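Local coordinates for monomethylamine corrinoid protein 1 (Methanosarcina barkeri, PDB 3EZX) that carries methyl groups on a cobalt corrinoid cofactor between the methyltransferases MtmB and MtbA during methane formation from monomethylamine, at residues D11-Q16 against M65-A70; A19-L24 against S72-V77; P34-I39 against P80-N85; L94-V99 against V147-S152; G161-M166 against E193-D198. All coordinates share one frame; numbering follows the deposited sequence.

Contact 1 of 5, residues D11-Q16 against M65-A70; sequences DAIVNQ and MMSGKA
S67 and Q16 carry the polar half of this contact, with I13 supplying the backbone acceptor. The hydroxyl of S67 donates to I13 O at 2.7 Å and accepts the terminal amide N-H of Q16, NE2 to S67 OG 2.8 Å, with the hydroxyl oxygen close to the amide plane and the N-H nearly straight on it (160°). I13 O is gripped twice, since Q16 N also donates to it, and the two donors arrive from opposite faces of its carbonyl plane. A bend at chi2 (69°) folds the Q16 chain back; NE2 also bonds V14 O weakly. Q63 O, one turn back, also lies within bonding distance of this hydroxyl, so the two carbonyls share or compete for its one proton.

Apolar contacts flank this network. I13 CD1 meets A70 CB at 3.9 Å, while Q16 CB sits on M66 CB at 3.5 Å, their side chains crossing at about a right angle. L43, M47 and V50 of helix 35-55 close around I13.

Q16, with positive phi, is the C-prime residue of a Schellman motif, closed by N17 N to A12 O, that ends helix 3-14 against helix 61-82 in the N-terminal helical bundle of this corrinoid protein.

Contact 2 of 5, residues A19-L24 against S72-V77; sequences AGTPEL and SNAMEV
The pyrrolidine ring of P22, puckered rather than truly flat, is the ring of this contact, and it meets N73 and V77 through two of its carbons. CG comes against N73 CB at 3.6 Å, and CB reaches V77 CG2 at 4.2 Å, which spreads the ring's contacts over one turn of the opposing helix. CG is exo, and this puckered atom makes the nearer of the two approaches; N73 takes part through its CB.

Next to the ring, T21 sends its methyl toward A74. With chi1 at -62° the CG2 branch stands anti to the backbone N and touches A74 CB, methyl to methyl, while OG1 lies on the other branch and bonds back to N17 O. The threonine is thus split between an apolar face turned to helix 61-82 and a polar one satisfied just ahead of its own helix, where N17 OD1 also takes G20 N.

Helices 20-30 and 61-82 run in roughly the same direction in the N-terminal helical bundle, their local axes 8.1 Å apart at the closest and crossing at -30°. The small A74, offering only CB, is consistent with this spacing. P22 lies near the start of its helix, where a proline's lack of an N-H is readily tolerated. P22 CA and A74 CA are the nearest CA pair, 4.8 Å apart. L43 of helix 35-55 packs on both T21 and A74, and A12 of helix 3-14 touches T21, while K26 and C25, further along helix 20-30, continue the contact with V77 and A74 respectively.

Contact 3 of 5, residues P34-I39 against P80-N85; sequences PALDII and PELEKN
A35 and L82 form the centre of the contact: A35 CB rests on L82 CD2 at 3.9 Å. The same methyl of L82 also meets L36 CD1 at 4.1 Å, the two leucine side chains crossing at about a right angle, while its other methyl, CD1, faces I39 CD1 at 4.3 Å. L82 therefore straddles one turn of helix 35-55 with both branches. A35 CB is also met by E81, whose CB and CG both lie 4.1 Å from it.

CG of E81 stands anti to the backbone N (chi1 -156°), and a bend at chi2 follows. Its carboxylate forms a salt bridge with K84, NZ to OE2 2.7 Å on the syn side but 35° out of the carboxylate plane; K84 is poorly ordered, so this bridge is less certain than the packing. An alanine at E81 would probably leave the K84 ammonium without this mate and thin the cover over A35, which would keep only the CB contact.

Further out, L29 of helix 20-30 touches E81, and L78 packs on A35 and I39 from within helix 61-82. L82 and I39 also touch L111 of helix 107-118, with T114 and M115 beside L82. This places the contact at the seam where the N-terminal helical bundle meets the Rossmann-like domain of a corrinoid protein.

Contact 4 of 5, residues L94-V99 against V147-S152; sequences LAITFV and VLLVGS
I96 joins V147 and L149 in the apolar centre of this strand pair, its CD1 lying 3.8 Å from both V147 CG1 and L149 CD2. The I96 and L149 side chains run side by side on one face of the sheet. On the other face T97 and V150 do likewise, T97 CG2 against V150 CB at 3.6 Å.

F98 shares the face of I96 and L149. Its chi1 of 58° sets CG between the backbone N and carbonyl carbon, and the ring leans across the neighbouring strand: G151 CA makes a CH-pi contact over one face, 3.6 Å from the ring centroid, while L149 CB lies at the ring's edge, 4.3 Å from CE2. G151, lacking a side chain, makes room for the ring. An alanine at F98 would probably lose the CH-pi contact with G151 CA, opening a gap there, and leave L165 and F182 without the ring they touch.

The strands are the central pair of a parallel Rossmann-like sheet, ordered 122-125, 94-99, 147-152, 179-183. They lie in register, tilted by 15°, and five backbone hydrogen bonds zip them together, L148 N to L94 O, I96 N to L148 O, V150 N to I96 O, F98 N to V150 O and S152 N to F98 O, the last of 2.7 Å.

At the C-terminal, polar end a water donates to F98 O at 3.1 Å. S152 OG, beside it, hydrogen-bonds N3B of the bound cobamide, consistent with a cofactor whose benzimidazole is held away from cobalt and inserted at this end of the sheet.

Contact 5 of 5, residues G161-M166 against E193-D198; sequences GQKDLM and EEIGAD
K163 and I195 bring the two backbones within 5.2 Å, CA to CA, just where helix 189-195 stops and G196 turns the chain away with a positive phi of 134°. A side chain at G196 would be pressed against the carbonyl oxygen of I195 at these angles, so the turn suits glycine.

I195 has the main apolar role. Its chi1 of 54° puts CG1 between the backbone N and the carbonyl carbon and leaves CG2 anti to that carbon, facing helix 161-171, where it packs on K163 CA at 3.5 Å and K163 CB at 3.6 Å. The other branch runs on to CD1, which meets M166 CG at 4.0 Å, the two side chains crossing at about a right angle. Beyond CG the lysine is extended, and its ammonium ends in the neighbourhood of the E194 carboxylate without touching it, K163 NZ to E194 OE2 5.1 Å; any attraction between them would be at long range.

M166 bends at chi2 and chi3, and its terminal methyl ends beside the turn, where CE lies close to G196 O and 4.2 Å from A197 CB.

R175 also holds this turn, bonding G196 O and forming a salt bridge with D198, while W191 NE1 bonds Q162 OE1. M166 also rests on C180, and D198 is backbone-bonded to C180, so the contact joins two helices and the following loop beside strand 179-183, the outer part of a Rossmann-like alpha/beta domain.

Overall arrangement
Contacts 1, 2 and 3 come first and interlace along the chain, each pairing an earlier helix (3-14, 20-30 and 35-55) with helix 61-82, which is the shared spine of the N-terminal bundle. Contacts 1 and 2 touch, as do 2 and 3, with centres 10 Å and 13 Å apart. Contacts 4 and 5 follow in series within the C-terminal Rossmann-like domain; their centres are 13 Å apart, and F98 touches L165. Contact 1 lies about 28 Å from contact 4, centre to centre, on the other side of the chain's middle. The corrinoid draws on both domains, its pocket including M65 from the bundle and V150, G151 and S152 from the sheet.

Contact 1 of 5, residues D11-Q16 against M65-A70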
# COMPACT_ATOMS: atom_id res chain seq x y z
N ASP A 11 1.18 -13.36 -15.74
CA ASP A 11 0.18 -14.38 -16.04
C ASP A 11 -0.27 -15.20 -14.84
O ASP A 11 -1.42 -15.64 -14.78
CB ASP A 11 0.68 -15.32 -17.14
CG ASP A 11 0.95 -14.61 -18.45
OD1 ASP A 11 0.23 -13.63 -18.76
OD2 ASP A 11 1.88 -15.02 -19.19
N ALA A 12 0.63 -15.43 -13.89
CA ALA A 12 0.29 -16.21 -12.71
C ALA A 12 -0.86 -15.53 -11.96
O ALA A 12 -1.71 -16.20 -11.38
CB ALA A 12 1.50 -16.35 -11.80
N ILE A 13 -0.86 -14.20 -11.97
CA ILE A 13 -1.90 -13.42 -11.32
C ILE A 13 -3.17 -13.46 -12.17
O ILE A 13 -4.26 -13.75 -11.68
CB ILE A 13 -1.46 -11.95 -11.12
CG1 ILE A 13 -0.22 -11.89 -10.24
CG2 ILE A 13 -2.58 -11.15 -10.48
CD1 ILE A 13 -0.44 -12.42 -8.84
N VAL A 14 -3.01 -13.19 -13.46
CA VAL A 14 -4.14 -13.19 -14.39
C VAL A 14 -4.87 -14.53 -14.39
O VAL A 14 -6.09 -14.58 -14.48
CB VAL A 14 -3.69 -12.87 -15.84
CG1 VAL A 14 -4.90 -12.84 -16.75
CG2 VAL A 14 -2.95 -11.54 -15.88
N ASN A 15 -4.12 -15.63 -14.28
CA ASN A 15 -4.73 -16.96 -14.29
C ASN A 15 -4.94 -17.60 -12.92
O ASN A 15 -4.97 -18.83 -12.81
CB ASN A 15 -3.91 -17.89 -15.18
CG ASN A 15 -3.74 -17.36 -16.58
OD1 ASN A 15 -4.69 -16.86 -17.18
ND2 ASN A 15 -2.53 -17.47 -17.12
N GLN A 16 -5.08 -16.78 -11.89
CA GLN A 16 -5.31 -17.26 -10.53
C GLN A 16 -4.45 -18.45 -10.12
O GLN A 16 -4.97 -19.42 -9.56
CB GLN A 16 -6.79 -17.62 -10.32
CG GLN A 16 -7.75 -16.45 -10.49
CD GLN A 16 -7.85 -15.97 -11.92
OE1 GLN A 16 -8.16 -16.75 -12.82
NE2 GLN A 16 -7.60 -14.68 -12.13
N MET A 65 -10.55 -13.16 -5.98
CA MET A 65 -10.11 -13.63 -4.67
C MET A 65 -8.82 -14.41 -4.82
O MET A 65 -7.86 -14.19 -4.07
CB MET A 65 -11.18 -14.51 -4.04
CG MET A 65 -12.45 -13.76 -3.72
SD MET A 65 -13.74 -14.81 -3.10
CE MET A 65 -14.09 -14.00 -1.60
N MET A 66 -8.79 -15.31 -5.80
CA MET A 66 -7.61 -16.12 -6.04
C MET A 66 -6.42 -15.31 -6.54
O MET A 66 -5.27 -15.62 -6.22
CB MET A 66 -7.94 -17.25 -7.00
CG MET A 66 -8.75 -18.34 -6.32
SD MET A 66 -9.04 -19.74 -7.38
CE MET A 66 -7.55 -20.64 -7.10
N SER A 67 -6.69 -14.25 -7.30
CA SER A 67 -5.62 -13.40 -7.79
C SER A 67 -5.09 -12.60 -6.60
O SER A 67 -3.91 -12.29 -6.52
CB SER A 67 -6.12 -12.47 -8.89
OG SER A 67 -6.31 -13.18 -10.10
N GLY A 68 -5.99 -12.28 -5.68
CA GLY A 68 -5.59 -11.53 -4.50
C GLY A 68 -4.70 -12.39 -3.62
O GLY A 68 -3.65 -11.94 -3.15
N LYS A 69 -5.12 -13.63 -3.40
CA LYS A 69 -4.35 -14.54 -2.58
C LYS A 69 -3.05 -14.87 -3.29
O LYS A 69 -2.02 -15.09 -2.65
CB LYS A 69 -5.16 -15.82 -2.32
CG LYS A 69 -4.42 -16.88 -1.52
CD LYS A 69 -4.11 -16.42 -0.10
CE LYS A 69 -3.33 -17.50 0.66
NZ LYS A 69 -2.93 -17.09 2.04
N ALA A 70 -3.08 -14.89 -4.62
CA ALA A 70 -1.89 -15.17 -5.40
C ALA A 70 -0.83 -14.11 -5.14
O ALA A 70 0.36 -14.43 -5.02
CB ALA A 70 -2.23 -15.21 -6.88

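Contact 2 of 5, residues A19-L24 against S72-V77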
# COMPACT_ATOMS: atom_id res chain seq x y z
N ALA A 19 -0.80 -21.17 -6.02
CA ALA A 19 0.33 -22.01 -5.63
C ALA A 19 1.62 -21.65 -6.37
O ALA A 19 2.70 -21.64 -5.77
CB ALA A 19 -0.01 -23.46 -5.87
N GLY A 20 1.50 -21.34 -7.65
CA GLY A 20 2.67 -21.03 -8.45
C GLY A 20 3.36 -19.69 -8.26
O GLY A 20 4.59 -19.62 -8.26
N THR A 21 2.58 -18.63 -8.12
CA THR A 21 3.14 -17.30 -7.96
C THR A 21 4.36 -17.23 -7.04
O THR A 21 5.35 -16.56 -7.35
CB THR A 21 2.07 -16.32 -7.45
OG1 THR A 21 1.02 -16.23 -8.41
CG2 THR A 21 2.67 -14.94 -7.23
N PRO A 22 4.32 -17.93 -5.90
CA PRO A 22 5.47 -17.90 -4.99
C PRO A 22 6.73 -18.49 -5.61
O PRO A 22 7.81 -17.92 -5.50
CB PRO A 22 4.97 -18.68 -3.78
CG PRO A 22 3.51 -18.34 -3.77
CD PRO A 22 3.17 -18.56 -5.23
N GLU A 23 6.58 -19.63 -6.28
CA GLU A 23 7.70 -20.31 -6.92
C GLU A 23 8.41 -19.43 -7.93
O GLU A 23 9.64 -19.41 -8.00
CB GLU A 23 7.19 -21.58 -7.61
CG GLU A 23 6.42 -22.51 -6.69
CD GLU A 23 7.14 -22.75 -5.37
OE1 GLU A 23 7.20 -21.81 -4.55
OE2 GLU A 23 7.65 -23.87 -5.16
N LEU A 24 7.63 -18.70 -8.72
CA LEU A 24 8.16 -17.81 -9.74
C LEU A 24 8.87 -16.62 -9.12
O LEU A 24 9.87 -16.13 -9.64
CB LEU A 24 7.03 -17.33 -10.64
CG LEU A 24 6.32 -18.44 -11.42
CD1 LEU A 24 5.09 -17.88 -12.14
CD2 LEU A 24 7.29 -19.03 -12.41
N SER A 72 -0.77 -12.06 -2.42
CA SER A 72 -0.43 -12.02 -1.01
C SER A 72 0.65 -13.06 -0.72
O SER A 72 1.57 -12.82 0.05
CB SER A 72 -1.67 -12.30 -0.16
OG SER A 72 -2.70 -11.39 -0.49
N ASN A 73 0.53 -14.21 -1.37
CA ASN A 73 1.52 -15.27 -1.19
C ASN A 73 2.85 -14.82 -1.79
O ASN A 73 3.91 -15.16 -1.28
CB ASN A 73 1.05 -16.56 -1.86
CG ASN A 73 0.02 -17.31 -1.03
OD1 ASN A 73 -0.45 -18.38 -1.42
ND2 ASN A 73 -0.34 -16.76 0.12
N ALA A 74 2.78 -14.05 -2.87
CA ALA A 74 3.98 -13.56 -3.53
C ALA A 74 4.70 -12.58 -2.60
O ALA A 74 5.93 -12.54 -2.54
CB ALA A 74 3.62 -12.87 -4.83
N MET A 75 3.91 -11.79 -1.89
CA MET A 75 4.44 -10.79 -0.97
C MET A 75 5.15 -11.40 0.23
O MET A 75 6.06 -10.79 0.79
CB MET A 75 3.31 -9.87 -0.51
CG MET A 75 2.80 -8.95 -1.61
SD MET A 75 3.96 -7.62 -1.97
CE MET A 75 5.12 -8.46 -2.99
N GLU A 76 4.74 -12.60 0.62
CA GLU A 76 5.37 -13.27 1.74
C GLU A 76 6.81 -13.64 1.37
O GLU A 76 7.68 -13.74 2.23
CB GLU A 76 4.59 -14.54 2.12
CG GLU A 76 3.15 -14.28 2.50
CD GLU A 76 2.48 -15.51 3.06
OE1 GLU A 76 2.63 -16.60 2.47
OE2 GLU A 76 1.79 -15.39 4.10
N VAL A 77 7.05 -13.82 0.08
CA VAL A 77 8.39 -14.16 -0.38
C VAL A 77 9.23 -12.92 -0.66
O VAL A 77 10.44 -12.95 -0.48
CB VAL A 77 8.34 -15.02 -1.66
CG1 VAL A 77 9.75 -15.35 -2.11
CG2 VAL A 77 7.56 -16.31 -1.40

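Contact 3 of 5, residues P34-I39 against P80-N85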
# COMPACT_ATOMS: atom_id res chain seq x y z
N PRO A 34 15.59 -7.86 -8.90
CA PRO A 34 15.16 -7.13 -7.70
C PRO A 34 13.67 -7.24 -7.40
O PRO A 34 12.83 -6.95 -8.24
CB PRO A 34 15.59 -5.70 -8.00
CG PRO A 34 15.53 -5.62 -9.49
CD PRO A 34 16.09 -6.94 -9.93
N ALA A 35 13.37 -7.64 -6.17
CA ALA A 35 12.00 -7.82 -5.69
C ALA A 35 11.00 -6.78 -6.18
O ALA A 35 9.89 -7.12 -6.58
CB ALA A 35 11.99 -7.88 -4.16
N LEU A 36 11.39 -5.51 -6.12
CA LEU A 36 10.48 -4.44 -6.54
C LEU A 36 10.16 -4.49 -8.04
O LEU A 36 9.08 -4.10 -8.46
CB LEU A 36 11.08 -3.09 -6.16
CG LEU A 36 10.10 -1.95 -5.84
CD1 LEU A 36 9.08 -2.38 -4.78
CD2 LEU A 36 10.92 -0.77 -5.35
N ASP A 37 11.10 -4.98 -8.84
CA ASP A 37 10.87 -5.08 -10.28
C ASP A 37 9.91 -6.23 -10.54
O ASP A 37 9.10 -6.19 -11.47
CB ASP A 37 12.18 -5.31 -11.03
CG ASP A 37 13.01 -4.04 -11.14
OD1 ASP A 37 13.29 -3.43 -10.09
OD2 ASP A 37 13.36 -3.66 -12.27
N ILE A 38 10.01 -7.27 -9.71
CA ILE A 38 9.13 -8.43 -9.80
C ILE A 38 7.70 -7.95 -9.59
O ILE A 38 6.77 -8.43 -10.24
CB ILE A 38 9.48 -9.47 -8.71
CG1 ILE A 38 10.87 -10.05 -8.97
CG2 ILE A 38 8.43 -10.56 -8.68
CD1 ILE A 38 11.33 -11.04 -7.91
N ILE A 39 7.53 -7.01 -8.67
CA ILE A 39 6.22 -6.45 -8.37
C ILE A 39 5.72 -5.51 -9.46
O ILE A 39 4.71 -5.77 -10.12
CB ILE A 39 6.22 -5.68 -7.03
CG1 ILE A 39 6.51 -6.63 -5.88
CG2 ILE A 39 4.89 -4.97 -6.81
CD1 ILE A 39 6.60 -5.94 -4.54
N PRO A 80 10.32 -9.96 2.93
CA PRO A 80 11.60 -10.08 3.62
C PRO A 80 12.75 -9.58 2.73
O PRO A 80 13.70 -8.97 3.22
CB PRO A 80 11.70 -11.57 3.93
CG PRO A 80 10.84 -12.20 2.87
CD PRO A 80 9.67 -11.28 2.82
N GLU A 81 12.63 -9.82 1.43
CA GLU A 81 13.65 -9.38 0.49
C GLU A 81 13.69 -7.86 0.45
O GLU A 81 14.74 -7.26 0.26
CB GLU A 81 13.34 -9.93 -0.90
CG GLU A 81 14.55 -10.04 -1.81
CD GLU A 81 15.59 -10.99 -1.25
OE1 GLU A 81 15.22 -12.12 -0.87
OE2 GLU A 81 16.78 -10.61 -1.19
N LEU A 82 12.52 -7.24 0.63
CA LEU A 82 12.40 -5.78 0.61
C LEU A 82 12.87 -5.14 1.91
O LEU A 82 13.34 -4.00 1.91
CB LEU A 82 10.95 -5.37 0.36
CG LEU A 82 10.30 -5.65 -1.00
CD1 LEU A 82 8.81 -5.38 -0.90
CD2 LEU A 82 10.93 -4.77 -2.07
N GLU A 83 12.72 -5.86 3.01
CA GLU A 83 13.11 -5.33 4.31
C GLU A 83 14.63 -5.29 4.48
O GLU A 83 15.14 -4.83 5.51
CB GLU A 83 12.47 -6.16 5.43
CG GLU A 83 10.96 -6.16 5.37
CD GLU A 83 10.33 -6.98 6.49
OE1 GLU A 83 10.79 -8.12 6.72
OE2 GLU A 83 9.37 -6.49 7.11
N LYS A 84 15.35 -5.77 3.48
CA LYS A 84 16.81 -5.75 3.52
C LYS A 84 17.23 -4.33 3.19
O LYS A 84 16.45 -3.55 2.64
CB LYS A 84 17.40 -6.72 2.49
CG LYS A 84 17.14 -8.18 2.81
CD LYS A 84 17.75 -9.09 1.76
CE LYS A 84 17.53 -10.56 2.11
NZ LYS A 84 18.06 -11.48 1.07
N ASN A 85 18.47 -3.97 3.53
CA ASN A 85 18.96 -2.63 3.26
C ASN A 85 18.17 -1.61 4.08
O ASN A 85 17.79 -0.56 3.56
CB ASN A 85 18.83 -2.28 1.78
CG ASN A 85 19.49 -3.31 0.88
OD1 ASN A 85 20.68 -3.60 1.01
ND2 ASN A 85 18.72 -3.87 -0.05

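Contact 4 of 5, residues L94-V99 against V147-S152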
# COMPACT_ATOMS: atom_id res chain seq x y z
N LEU A 94 8.20 8.49 12.61
CA LEU A 94 7.28 7.40 12.91
C LEU A 94 6.11 7.41 11.94
O LEU A 94 5.41 8.41 11.80
CB LEU A 94 6.74 7.54 14.33
CG LEU A 94 5.68 6.50 14.71
CD1 LEU A 94 6.36 5.16 14.94
CD2 LEU A 94 4.93 6.94 15.95
N ALA A 95 5.88 6.28 11.28
CA ALA A 95 4.78 6.17 10.35
C ALA A 95 3.69 5.28 10.93
O ALA A 95 3.95 4.15 11.33
CB ALA A 95 5.26 5.60 9.03
N ILE A 96 2.48 5.82 10.99
CA ILE A 96 1.32 5.09 11.49
C ILE A 96 0.50 4.74 10.25
O ILE A 96 -0.14 5.62 9.66
CB ILE A 96 0.49 5.98 12.45
CG1 ILE A 96 1.35 6.42 13.65
CG2 ILE A 96 -0.75 5.22 12.90
CD1 ILE A 96 0.65 7.42 14.56
N THR A 97 0.55 3.47 9.85
CA THR A 97 -0.14 3.00 8.66
C THR A 97 -1.47 2.30 8.90
O THR A 97 -1.63 1.54 9.86
CB THR A 97 0.76 2.01 7.85
OG1 THR A 97 1.29 1.00 8.73
CG2 THR A 97 1.92 2.75 7.18
N PHE A 98 -2.42 2.54 8.00
CA PHE A 98 -3.74 1.94 8.18
C PHE A 98 -4.57 1.95 6.89
O PHE A 98 -4.26 2.66 5.95
CB PHE A 98 -4.49 2.75 9.23
CG PHE A 98 -4.62 4.20 8.87
CD1 PHE A 98 -5.74 4.66 8.20
CD2 PHE A 98 -3.61 5.11 9.17
CE1 PHE A 98 -5.86 6.00 7.82
CE2 PHE A 98 -3.71 6.44 8.80
CZ PHE A 98 -4.84 6.89 8.12
N VAL A 99 -5.61 1.13 6.87
CA VAL A 99 -6.52 1.06 5.75
C VAL A 99 -7.84 1.58 6.31
O VAL A 99 -8.25 1.19 7.40
CB VAL A 99 -6.69 -0.39 5.26
CG1 VAL A 99 -7.59 -0.41 4.03
CG2 VAL A 99 -5.34 -0.99 4.94
N VAL A 147 5.71 12.51 13.26
CA VAL A 147 4.68 11.54 12.89
C VAL A 147 4.08 11.72 11.51
O VAL A 147 3.73 12.83 11.11
CB VAL A 147 3.54 11.54 13.94
CG1 VAL A 147 2.42 10.62 13.51
CG2 VAL A 147 4.08 11.10 15.30
N LEU A 148 3.96 10.60 10.79
CA LEU A 148 3.39 10.57 9.44
C LEU A 148 2.22 9.60 9.42
O LEU A 148 2.36 8.42 9.76
CB LEU A 148 4.43 10.11 8.42
CG LEU A 148 3.93 9.80 7.00
CD1 LEU A 148 3.28 11.03 6.38
CD2 LEU A 148 5.09 9.32 6.15
N LEU A 149 1.05 10.09 9.02
CA LEU A 149 -0.13 9.25 8.94
C LEU A 149 -0.30 8.75 7.51
O LEU A 149 -0.65 9.53 6.62
CB LEU A 149 -1.38 10.02 9.37
CG LEU A 149 -1.34 10.57 10.81
CD1 LEU A 149 -2.65 11.29 11.12
CD2 LEU A 149 -1.11 9.42 11.79
N VAL A 150 -0.04 7.46 7.30
CA VAL A 150 -0.15 6.84 5.98
C VAL A 150 -1.46 6.04 5.89
O VAL A 150 -1.59 4.98 6.50
CB VAL A 150 1.04 5.87 5.73
CG1 VAL A 150 1.06 5.45 4.27
CG2 VAL A 150 2.35 6.53 6.12
N GLY A 151 -2.42 6.55 5.13
CA GLY A 151 -3.70 5.86 5.01
C GLY A 151 -4.05 5.26 3.65
O GLY A 151 -3.73 5.83 2.60
N SER A 152 -4.72 4.11 3.67
CA SER A 152 -5.13 3.44 2.44
C SER A 152 -6.63 3.35 2.31
O SER A 152 -7.36 3.37 3.30
CB SER A 152 -4.55 2.03 2.36
OG SER A 152 -3.20 2.03 1.95
O HOH W 1 -1.88 2.67 4.02

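Contact 5 of 5, residues G161-M166 against E193-D198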
# COMPACT_ATOMS: atom_id res chain seq x y z
N GLY A 161 -14.35 8.56 4.08
CA GLY A 161 -14.11 8.68 5.50
C GLY A 161 -12.78 9.33 5.86
O GLY A 161 -12.54 9.65 7.03
N GLN A 162 -11.92 9.53 4.87
CA GLN A 162 -10.63 10.15 5.13
C GLN A 162 -10.85 11.61 5.43
O GLN A 162 -10.07 12.24 6.15
CB GLN A 162 -9.71 10.00 3.91
CG GLN A 162 -9.52 8.56 3.48
CD GLN A 162 -8.58 8.42 2.29
OE1 GLN A 162 -8.70 9.15 1.31
NE2 GLN A 162 -7.66 7.48 2.38
N LYS A 163 -11.93 12.16 4.89
CA LYS A 163 -12.26 13.56 5.13
C LYS A 163 -12.51 13.69 6.62
O LYS A 163 -11.88 14.50 7.30
CB LYS A 163 -13.52 13.96 4.34
CG LYS A 163 -13.85 15.44 4.45
CD LYS A 163 -15.03 15.83 3.57
CE LYS A 163 -15.32 17.32 3.67
NZ LYS A 163 -16.44 17.74 2.78
N ASP A 164 -13.44 12.87 7.12
CA ASP A 164 -13.78 12.87 8.53
C ASP A 164 -12.52 12.79 9.38
O ASP A 164 -12.36 13.54 10.34
CB ASP A 164 -14.70 11.68 8.84
CG ASP A 164 -14.94 11.49 10.33
OD1 ASP A 164 -13.99 11.15 11.06
OD2 ASP A 164 -16.10 11.68 10.77
N LEU A 165 -11.62 11.88 9.02
CA LEU A 165 -10.37 11.73 9.77
C LEU A 165 -9.67 13.08 9.88
O LEU A 165 -9.39 13.55 10.99
CB LEU A 165 -9.47 10.71 9.07
CG LEU A 165 -8.07 10.42 9.64
CD1 LEU A 165 -8.14 10.15 11.14
CD2 LEU A 165 -7.49 9.22 8.90
N MET A 166 -9.40 13.71 8.74
CA MET A 166 -8.74 15.01 8.75
C MET A 166 -9.53 16.00 9.61
O MET A 166 -8.94 16.76 10.38
CB MET A 166 -8.59 15.56 7.33
CG MET A 166 -7.55 14.82 6.50
SD MET A 166 -5.98 14.68 7.38
CE MET A 166 -5.03 15.98 6.62
N GLU A 193 -6.42 17.82 -1.44
CA GLU A 193 -6.55 19.19 -0.96
C GLU A 193 -7.98 19.50 -0.54
O GLU A 193 -8.20 20.34 0.34
CB GLU A 193 -6.10 20.18 -2.04
CG GLU A 193 -4.59 20.27 -2.22
CD GLU A 193 -4.02 19.13 -3.04
OE1 GLU A 193 -4.33 17.95 -2.74
OE2 GLU A 193 -3.24 19.40 -3.98
N GLU A 194 -8.94 18.83 -1.15
CA GLU A 194 -10.34 19.05 -0.81
C GLU A 194 -10.49 18.84 0.69
O GLU A 194 -11.17 19.60 1.37
CB GLU A 194 -11.24 18.06 -1.56
CG GLU A 194 -12.70 18.47 -1.61
CD GLU A 194 -13.56 17.49 -2.39
OE1 GLU A 194 -13.03 16.89 -3.36
OE2 GLU A 194 -14.75 17.32 -2.06
N ILE A 195 -9.83 17.80 1.20
CA ILE A 195 -9.88 17.50 2.63
C ILE A 195 -8.84 18.33 3.37
O ILE A 195 -9.17 19.05 4.31
CB ILE A 195 -9.62 15.99 2.90
CG1 ILE A 195 -8.31 15.55 2.24
CG2 ILE A 195 -10.79 15.17 2.37
CD1 ILE A 195 -7.92 14.12 2.55
N GLY A 196 -7.58 18.24 2.95
CA GLY A 196 -6.53 19.01 3.59
C GLY A 196 -5.28 18.21 3.90
O GLY A 196 -4.54 18.55 4.82
N ALA A 197 -5.03 17.16 3.12
CA ALA A 197 -3.87 16.30 3.32
C ALA A 197 -2.57 16.94 2.82
O ALA A 197 -2.59 18.02 2.23
CB ALA A 197 -4.08 14.97 2.62
N ASP A 198 -1.45 16.26 3.05
CA ASP A 198 -0.15 16.76 2.64
C ASP A 198 0.42 16.08 1.40
O ASP A 198 1.35 16.61 0.78
CB ASP A 198 0.86 16.62 3.79
CG ASP A 198 0.40 17.30 5.06
OD1 ASP A 198 1.24 17.51 5.96
OD2 ASP A 198 -0.80 17.61 5.15